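Local coordinates for FERM, ARHGEF and pleckstrin domain-containing protein 2 (Mus musculus, PDB 4GYV), which acts as a guanine nucleotide exchange factor that activates the small GTPase RAC1, and is represented here by its catalytic DH domain, at residues 74-79 with 87-92; 14-19 with 64-69. All blocks are in the same frame, centred on the assembly; numbering follows the deposited sequence.

Contact 1: 74-79 with 87-92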
loop_
_atom_site.group_PDB
_atom_site.type_symbol
_atom_site.label_atom_id
_atom_site.label_comp_id
_atom_site.label_asym_id
_atom_site.label_seq_id
_atom_site.Cartn_x
_atom_site.Cartn_y
_atom_site.Cartn_z
ATOM N N ALA A 74 17.266 -3.051 -3.234
ATOM C CA ALA A 74 17.440 -1.617 -3.439
ATOM C C ALA A 74 18.915 -1.299 -3.683
ATOM O O ALA A 74 19.251 -0.363 -4.404
ATOM C CB ALA A 74 16.885 -0.847 -2.272
ATOM N N LEU A 75 19.795 -2.089 -3.080
ATOM C CA LEU A 75 21.216 -1.929 -3.308
ATOM C C LEU A 75 21.576 -2.359 -4.725
ATOM O O LEU A 75 22.448 -1.774 -5.379
ATOM C CB LEU A 75 22.003 -2.747 -2.293
ATOM C CG LEU A 75 22.128 -2.129 -0.908
ATOM C CD1 LEU A 75 22.985 -2.997 -0.061
ATOM C CD2 LEU A 75 22.716 -0.784 -1.016
ATOM N N TRP A 76 20.885 -3.395 -5.182
ATOM C CA TRP A 76 21.063 -3.959 -6.508
ATOM C C TRP A 76 20.586 -2.951 -7.553
ATOM O O TRP A 76 21.300 -2.665 -8.513
ATOM C CB TRP A 76 20.278 -5.269 -6.588
ATOM C CG TRP A 76 20.586 -6.129 -7.759
ATOM C CD1 TRP A 76 21.013 -5.728 -8.985
ATOM C CD2 TRP A 76 20.465 -7.554 -7.820
ATOM N NE1 TRP A 76 21.172 -6.816 -9.811
ATOM C CE2 TRP A 76 20.846 -7.950 -9.122
ATOM C CE3 TRP A 76 20.080 -8.535 -6.900
ATOM C CZ2 TRP A 76 20.857 -9.283 -9.527
ATOM C CZ3 TRP A 76 20.095 -9.864 -7.299
ATOM C CH2 TRP A 76 20.475 -10.224 -8.608
ATOM N N GLU A 77 19.397 -2.402 -7.320
ATOM C CA GLU A 77 18.735 -1.448 -8.213
ATOM C C GLU A 77 19.416 -0.072 -8.210
ATOM O O GLU A 77 19.314 0.674 -9.182
ATOM C CB GLU A 77 17.253 -1.282 -7.819
ATOM C CG GLU A 77 16.357 -2.504 -8.041
ATOM C CD GLU A 77 14.940 -2.328 -7.479
ATOM O OE1 GLU A 77 14.304 -3.343 -7.142
ATOM O OE2 GLU A 77 14.443 -1.183 -7.377
ATOM N N GLY A 78 20.101 0.260 -7.118
ATOM C CA GLY A 78 20.761 1.550 -6.984
ATOM C C GLY A 78 22.227 1.577 -7.356
ATOM O O GLY A 78 22.840 0.538 -7.600
ATOM N N PRO A 79 22.810 2.776 -7.390
ATOM C CA PRO A 79 24.195 2.918 -7.856
ATOM C C PRO A 79 25.149 2.379 -6.797
ATOM O O PRO A 79 24.978 2.629 -5.608
ATOM C CB PRO A 79 24.355 4.426 -8.010
ATOM C CG PRO A 79 23.457 4.991 -6.959
ATOM C CD PRO A 79 22.275 4.041 -6.860
ATOM N N ASP A 87 28.677 -7.800 -4.678
ATOM C CA ASP A 87 27.970 -8.168 -3.452
ATOM C C ASP A 87 26.546 -7.671 -3.446
ATOM O O ASP A 87 25.653 -8.343 -2.924
ATOM C CB ASP A 87 28.676 -7.575 -2.247
ATOM C CG ASP A 87 30.057 -8.149 -2.058
ATOM O OD1 ASP A 87 30.220 -9.362 -2.345
ATOM O OD2 ASP A 87 30.970 -7.391 -1.638
ATOM N N HIS A 88 26.343 -6.484 -4.008
ATOM C CA HIS A 88 25.008 -5.913 -4.124
ATOM C C HIS A 88 24.195 -6.584 -5.203
ATOM O O HIS A 88 22.983 -6.513 -5.179
ATOM C CB HIS A 88 25.064 -4.414 -4.435
ATOM C CG HIS A 88 25.544 -3.570 -3.298
ATOM N ND1 HIS A 88 25.668 -2.204 -3.393
ATOM C CD2 HIS A 88 25.928 -3.895 -2.041
ATOM C CE1 HIS A 88 26.116 -1.722 -2.248
ATOM N NE2 HIS A 88 26.282 -2.727 -1.410
ATOM N N GLN A 89 24.844 -7.210 -6.178
ATOM C CA GLN A 89 24.080 -7.729 -7.310
ATOM C C GLN A 89 23.901 -9.234 -7.279
ATOM O O GLN A 89 24.162 -9.951 -8.252
ATOM C CB GLN A 89 24.632 -7.192 -8.611
ATOM C CG GLN A 89 24.333 -5.722 -8.663
ATOM C CD GLN A 89 25.004 -4.971 -9.771
ATOM O OE1 GLN A 89 25.553 -5.562 -10.693
ATOM N NE2 GLN A 89 24.958 -3.639 -9.688
ATOM N N ARG A 90 23.413 -9.696 -6.133
ATOM C CA ARG A 90 23.165 -11.106 -5.923
ATOM C C ARG A 90 22.176 -11.260 -4.796
ATOM O O ARG A 90 21.862 -10.289 -4.121
ATOM C CB ARG A 90 24.458 -11.821 -5.590
ATOM C CG ARG A 90 25.158 -11.218 -4.451
ATOM C CD ARG A 90 26.146 -12.188 -3.915
ATOM N NE ARG A 90 26.582 -11.820 -2.570
ATOM C CZ ARG A 90 27.017 -12.710 -1.684
ATOM N NH1 ARG A 90 27.401 -12.303 -0.469
ATOM N NH2 ARG A 90 27.048 -14.010 -2.027
ATOM N N ILE A 91 21.702 -12.483 -4.589
ATOM C CA ILE A 91 20.585 -12.724 -3.691
ATOM C C ILE A 91 20.777 -14.032 -2.919
ATOM O O ILE A 91 20.132 -14.267 -1.888
ATOM C CB ILE A 91 19.269 -12.786 -4.495
ATOM C CG1 ILE A 91 18.058 -12.729 -3.579
ATOM C CG2 ILE A 91 19.218 -14.066 -5.317
ATOM C CD1 ILE A 91 17.971 -11.478 -2.819
ATOM N N GLY A 92 21.685 -14.867 -3.413
ATOM C CA GLY A 92 21.825 -16.236 -2.941
ATOM C C GLY A 92 22.250 -16.399 -1.497
ATOM O O GLY A 92 21.855 -17.352 -0.836
#
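W76 lays its indole flat against the backbone of Q89 and R90. The CA of Q89 stands over the five-membered ring in a CH-pi contact, 3.7 Å from its centroid and 10° off the normal. R90 N lies over the same face, shifted toward the rim. CG of Q89 approaches W76 CD1 to 3.3 Å, and the side-chain amide is turned only 14° from the indole plane. W76 CG is anti to the backbone N, and the far end of the indole comes nearer to 87-92; its CZ3 lies 4.1 Å from I91 CB. Y9 of helix 7-39 packs on W76 edge-to-face. An alanine in place of W76 would probably leave the Q89-R90 backbone without its flat support and open a gap beside Y9 and I91. L75, the residue before W76, covers one face of the H88 imidazole. Its CD1 sits 3.8 Å from the ring centroid, 23° off the normal, and the two side chains cross obliquely. No hydrogen bond joins the segments. The R90 guanidinium forms salt bridges with D93 and D180. This is packing at a turn of the all-helical DH (RhoGEF) fold: the end of helix 56-77 lies against the residues leading from helix 82-88 into helix 92-102.

Contact 2: 14-19 with 64-69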
loop_
_atom_site.group_PDB
_atom_site.type_symbol
_atom_site.label_atom_id
_atom_site.label_comp_id
_atom_site.label_asym_id
_atom_site.label_seq_id
_atom_site.Cartn_x
_atom_site.Cartn_y
_atom_site.Cartn_z
ATOM N N GLU A 14 11.045 -10.809 -8.677
ATOM C CA GLU A 14 9.861 -11.656 -8.573
ATOM C C GLU A 14 9.715 -12.207 -7.142
ATOM O O GLU A 14 8.613 -12.263 -6.598
ATOM C CB GLU A 14 9.895 -12.798 -9.614
ATOM C CG GLU A 14 9.617 -12.375 -11.085
ATOM C CD GLU A 14 10.059 -13.427 -12.143
ATOM O OE1 GLU A 14 10.475 -14.543 -11.749
ATOM O OE2 GLU A 14 9.978 -13.149 -13.375
ATOM N N ILE A 15 10.829 -12.603 -6.526
ATOM C CA ILE A 15 10.802 -13.063 -5.142
ATOM C C ILE A 15 10.284 -11.965 -4.217
ATOM O O ILE A 15 9.405 -12.180 -3.387
ATOM C CB ILE A 15 12.194 -13.493 -4.680
ATOM C CG1 ILE A 15 12.625 -14.779 -5.385
ATOM C CG2 ILE A 15 12.246 -13.749 -3.168
ATOM C CD1 ILE A 15 14.072 -15.115 -5.059
ATOM N N LEU A 16 10.823 -10.774 -4.381
ATOM C CA LEU A 16 10.432 -9.648 -3.557
ATOM C C LEU A 16 8.968 -9.281 -3.728
ATOM O O LEU A 16 8.221 -9.232 -2.765
ATOM C CB LEU A 16 11.283 -8.446 -3.918
ATOM C CG LEU A 16 10.916 -7.211 -3.115
ATOM C CD1 LEU A 16 11.167 -7.536 -1.688
ATOM C CD2 LEU A 16 11.760 -6.043 -3.514
ATOM N N ALA A 17 8.561 -9.006 -4.956
ATOM C CA ALA A 17 7.193 -8.574 -5.194
ATOM C C ALA A 17 6.198 -9.601 -4.686
ATOM O O ALA A 17 5.184 -9.244 -4.093
ATOM C CB ALA A 17 6.957 -8.297 -6.667
ATOM N N THR A 18 6.482 -10.874 -4.909
ATOM C CA THR A 18 5.567 -11.897 -4.449
ATOM C C THR A 18 5.599 -12.095 -2.932
ATOM O O THR A 18 4.601 -12.482 -2.343
ATOM C CB THR A 18 5.750 -13.246 -5.197
ATOM O OG1 THR A 18 7.055 -13.781 -4.950
ATOM C CG2 THR A 18 5.523 -13.058 -6.670
ATOM N N GLU A 19 6.732 -11.824 -2.300
ATOM C CA GLU A 19 6.804 -11.884 -0.837
ATOM C C GLU A 19 5.912 -10.829 -0.155
ATOM O O GLU A 19 5.192 -11.155 0.795
ATOM C CB GLU A 19 8.242 -11.732 -0.334
ATOM C CG GLU A 19 8.410 -12.109 1.128
ATOM C CD GLU A 19 8.390 -13.639 1.353
ATOM O OE1 GLU A 19 8.302 -14.411 0.366
ATOM O OE2 GLU A 19 8.465 -14.074 2.523
ATOM N N GLY A 64 11.127 -11.151 8.407
ATOM C CA GLY A 64 12.560 -10.980 8.487
ATOM C C GLY A 64 13.152 -11.197 7.114
ATOM O O GLY A 64 14.080 -10.507 6.702
ATOM N N PHE A 65 12.601 -12.168 6.406
ATOM C CA PHE A 65 13.039 -12.468 5.061
ATOM C C PHE A 65 12.793 -11.289 4.127
ATOM O O PHE A 65 13.667 -10.891 3.355
ATOM C CB PHE A 65 12.283 -13.686 4.556
ATOM C CG PHE A 65 12.701 -14.126 3.203
ATOM C CD1 PHE A 65 14.039 -14.251 2.892
ATOM C CD2 PHE A 65 11.757 -14.412 2.229
ATOM C CE1 PHE A 65 14.437 -14.663 1.629
ATOM C CE2 PHE A 65 12.149 -14.825 0.969
ATOM C CZ PHE A 65 13.495 -14.958 0.674
ATOM N N LEU A 66 11.593 -10.733 4.194
ATOM C CA LEU A 66 11.243 -9.636 3.317
ATOM C C LEU A 66 12.168 -8.477 3.588
ATOM O O LEU A 66 12.622 -7.795 2.680
ATOM C CB LEU A 66 9.799 -9.203 3.535
ATOM C CG LEU A 66 9.373 -7.914 2.817
ATOM C CD1 LEU A 66 9.537 -8.067 1.333
ATOM C CD2 LEU A 66 7.929 -7.531 3.149
ATOM N N HIS A 67 12.473 -8.273 4.854
ATOM C CA HIS A 67 13.301 -7.142 5.232
ATOM C C HIS A 67 14.675 -7.221 4.584
ATOM O O HIS A 67 15.220 -6.217 4.121
ATOM C CB HIS A 67 13.444 -7.089 6.736
ATOM C CG HIS A 67 14.197 -5.896 7.212
ATOM N ND1 HIS A 67 15.537 -5.950 7.548
ATOM C CD2 HIS A 67 13.808 -4.612 7.391
ATOM C CE1 HIS A 67 15.936 -4.753 7.928
ATOM N NE2 HIS A 67 14.908 -3.925 7.840
ATOM N N GLU A 68 15.218 -8.432 4.555
ATOM C CA GLU A 68 16.536 -8.664 4.017
ATOM C C GLU A 68 16.510 -8.577 2.491
ATOM O O GLU A 68 17.392 -7.970 1.876
ATOM C CB GLU A 68 17.053 -10.009 4.498
ATOM C CG GLU A 68 17.479 -10.009 5.954
ATOM C CD GLU A 68 17.993 -11.369 6.424
ATOM O OE1 GLU A 68 18.567 -12.112 5.604
ATOM O OE2 GLU A 68 17.804 -11.711 7.612
ATOM N N VAL A 69 15.477 -9.146 1.885
ATOM C CA VAL A 69 15.356 -9.110 0.436
ATOM C C VAL A 69 15.177 -7.680 -0.064
ATOM O O VAL A 69 15.729 -7.308 -1.091
ATOM C CB VAL A 69 14.219 -10.016 -0.071
ATOM C CG1 VAL A 69 14.038 -9.859 -1.539
ATOM C CG2 VAL A 69 14.534 -11.470 0.233
#
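Two long helices of the DH bundle, 7-39 and 56-77, pack here in the buried interior through E19 with F65, L16 with L66 and V69, and I15 with F65. Their short segments run roughly antiparallel, at 138°, with axes 10.0 Å apart. E19 meets the edge of the F65 ring. Its OE2 lies 3.3 Å from F65 CD2, and the carboxylate plane stands nearly perpendicular to the ring, at 89°. The E19 chain bends at chi2 (75°), which turns CD toward the ring, while CG lies 4.0 Å from L66 CB. Beyond these segments its OE1 forms a salt bridge with R156 and a hydrogen bond with Y160; OE2 is hydrogen-bonded to H62 ND1. These would probably favour its charged form and fix its rotation.

This is the helical-bundle core of the DH, or RhoGEF, fold. In relatives the first helix of this fold carries part of the GTPase-binding surface, and E14 probably corresponds to the conserved glutamate there. L16 CD1 touches two aliphatic partners, L66 CD1 at 3.5 Å and V69 CG1 at 3.7 Å. L16 and L66 cross at about a right angle, whereas L16 and V69 slide past each other in opposite directions. On the other flank, I15 CG2 lies 4.2 Å from F65 CZ. L95 of helix 92-102 touches both I15 and F65. V69 CG2 covers one face of the F65 ring from within the same helix.

Contacts 1 and 2 share helix 56-77. Contact 2 uses its middle, at 64-69, and contact 1 its C-terminal end, at 74-79. Their centres are 13 Å apart and their nearest atoms about 4 Å, without touching. The six touching residues of contact 2 are buried, and its centre is about 10 Å from that of the chain; the centre of contact 1 is about 23 Å away. Helix 7-39 also links them, since Y9 reaches W76 while 14-19 packs on 64-69. L73 is touched by both L16 and I91. Both sites meet the second subunit, through E77 and P79 in contact 1 and E14 in contact 2. Segment 14-19, with E14, probably lies at the GTPase-binding surface, as in relatives.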